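Local coordinates for protein putative aminotransferase (Actinomadura melliaura, PDB 4ZWV) that probably acts as a pyridoxal 5'-phosphate-dependent sugar aminotransferase in making the aminopentose of the indolocarbazole AT2433, at residues Q259-L262 against H263-A267. Residues are numbered along the deposited sequence; the frame is centred on the assembly and turned at random. Where two conformers were deposited one is given.
Sequences QLRL and HRENA
Arg-264 lays one face of its guanidinium over the isobutyl end of Leu-260, one turn earlier in alpha-helix 243-273. The backbone bonds run i+4 to i, as from Arg-264 N to Leu-260 O (3.0 Å). In the conformer of Leu-260 described, one of two, CG sits over the centre of the guanidinium, 3.3 Å above its plane. Arg-264 CG stands beside the backbone N (chi1 -72°), and the chain then runs extended to NE, which brings the group over Leu-260. Hydrogen bonds from NE to Gly-291 O and from NH2 to Gly-167 O fix the turn of this plane. Replacing Arg-264 with an alanine is likely to cost both carbonyls these bonds and to uncover Leu-260.

Arg-261 and Glu-265 run alongside each other in the same direction. A salt bridge joins Arg-261 NH1 to Glu-265 OE1 at 3.0 Å. OE1 meets the guanidinium obliquely, and the guanidinium and carboxylate planes are 53° apart. The bond is bent, 134° at the hydrogen. A water links Arg-261 NH2 to the same OE1. Glu-258 and Arg-361 also pair with this arginine and glutamate, respectively.

The His-263 ring turns its edge to Gln-259 O, 3.2 Å from CD2, while ND1 bonds to Phe-293 O. The i to i+4 side-chain pairs thus differ in chemistry: apolar cover for a bound guanidinium, and shared, water-bridged charge.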
loop_
_atom_site.group_PDB
_atom_site.type_symbol
_atom_site.label_atom_id
_atom_site.label_comp_id
_atom_site.label_asym_id
_atom_site.label_seq_id
_atom_site.Cartn_x
_atom_site.Cartn_y
_atom_site.Cartn_z
ATOM N N GLN A 259 -18.898 -18.277 10.365
ATOM C CA GLN A 259 -19.086 -17.999 8.955
ATOM C C GLN A 259 -18.384 -19.063 8.099
ATOM O O GLN A 259 -18.934 -19.521 7.101
ATOM C CB GLN A 259 -18.607 -16.584 8.634
ATOM C CG GLN A 259 -19.622 -15.524 9.097
ATOM C CD GLN A 259 -18.992 -14.277 9.706
ATOM O OE1 GLN A 259 -19.576 -13.656 10.601
ATOM N NE2 GLN A 259 -17.811 -13.903 9.224
ATOM N N LEU A 260 -17.183 -19.455 8.505
ATOM C CA LEU A 260 -16.445 -20.509 7.816
ATOM C C LEU A 260 -17.216 -21.828 7.836
ATOM O O LEU A 260 -17.250 -22.561 6.845
ATOM C CB LEU A 260 -15.067 -20.687 8.451
ATOM C CG LEU A 260 -14.044 -21.529 7.697
ATOM C CD1 LEU A 260 -13.908 -21.081 6.239
ATOM C CD2 LEU A 260 -12.703 -21.445 8.413
ATOM N N ARG A 261 -17.824 -22.129 8.976
ATOM C CA ARG A 261 -18.625 -23.338 9.114
ATOM C C ARG A 261 -19.771 -23.321 8.095
ATOM O O ARG A 261 -20.059 -24.330 7.472
ATOM C CB ARG A 261 -19.156 -23.466 10.540
ATOM C CG ARG A 261 -19.874 -24.780 10.812
ATOM C CD ARG A 261 -20.605 -24.736 12.141
ATOM N NE ARG A 261 -21.757 -23.843 12.066
ATOM C CZ ARG A 261 -22.916 -24.171 11.504
ATOM N NH1 ARG A 261 -23.083 -25.377 10.979
ATOM N NH2 ARG A 261 -23.911 -23.297 11.468
ATOM N N LEU A 262 -20.384 -22.156 7.891
ATOM C CA LEU A 262 -21.481 -22.045 6.934
ATOM C C LEU A 262 -20.997 -22.181 5.484
ATOM O O LEU A 262 -21.651 -22.854 4.681
ATOM C CB LEU A 262 -22.227 -20.722 7.122
ATOM C CG LEU A 262 -22.989 -20.595 8.442
ATOM C CD1 LEU A 262 -23.533 -19.191 8.616
ATOM C CD2 LEU A 262 -24.124 -21.612 8.508
ATOM N N HIS A 263 -19.865 -21.554 5.147
ATOM C CA HIS A 263 -19.261 -21.767 3.824
ATOM C C HIS A 263 -19.120 -23.261 3.548
ATOM O O HIS A 263 -19.500 -23.759 2.486
ATOM C CB HIS A 263 -17.871 -21.122 3.712
ATOM C CG HIS A 263 -17.881 -19.652 3.403
ATOM N ND1 HIS A 263 -17.462 -19.149 2.188
ATOM C CD2 HIS A 263 -18.217 -18.577 4.159
ATOM C CE1 HIS A 263 -17.550 -17.830 2.205
ATOM N NE2 HIS A 263 -18.003 -17.457 3.389
ATOM N N ARG A 264 -18.567 -23.970 4.523
ATOM C CA ARG A 264 -18.300 -25.394 4.362
ATOM C C ARG A 264 -19.577 -26.224 4.311
ATOM O O ARG A 264 -19.682 -27.156 3.518
ATOM C CB ARG A 264 -17.375 -25.870 5.484
ATOM C CG ARG A 264 -15.954 -25.348 5.297
ATOM C CD ARG A 264 -15.101 -25.447 6.551
ATOM N NE ARG A 264 -13.736 -25.017 6.255
ATOM C CZ ARG A 264 -12.834 -24.672 7.169
ATOM N NH1 ARG A 264 -13.140 -24.696 8.457
ATOM N NH2 ARG A 264 -11.618 -24.290 6.786
ATOM N N GLU A 265 -20.559 -25.866 5.134
ATOM C CA GLU A 265 -21.849 -26.551 5.122
ATOM C C GLU A 265 -22.564 -26.373 3.780
ATOM O O GLU A 265 -23.129 -27.322 3.238
ATOM C CB GLU A 265 -22.720 -26.037 6.269
ATOM C CG GLU A 265 -24.136 -26.587 6.285
ATOM C CD GLU A 265 -25.020 -25.905 7.320
ATOM O OE1 GLU A 265 -24.629 -25.856 8.506
ATOM O OE2 GLU A 265 -26.104 -25.411 6.945
ATOM N N ASN A 266 -22.513 -25.162 3.231
ATOM C CA ASN A 266 -23.146 -24.899 1.940
ATOM C C ASN A 266 -22.462 -25.661 0.805
ATOM O O ASN A 266 -23.128 -26.181 -0.093
ATOM C CB ASN A 266 -23.144 -23.397 1.647
ATOM C CG ASN A 266 -24.055 -22.629 2.576
ATOM O OD1 ASN A 266 -25.007 -23.188 3.136
ATOM N ND2 ASN A 266 -23.772 -21.348 2.757
ATOM N N ALA A 267 -21.133 -25.716 0.849
ATOM C CA ALA A 267 -20.359 -26.484 -0.126
ATOM C C ALA A 267 -20.724 -27.966 -0.065
ATOM O O ALA A 267 -20.880 -28.626 -1.098
ATOM C CB ALA A 267 -18.868 -26.297 0.116
HETATM O O HOH W 1 -26.205 -24.124 10.277
#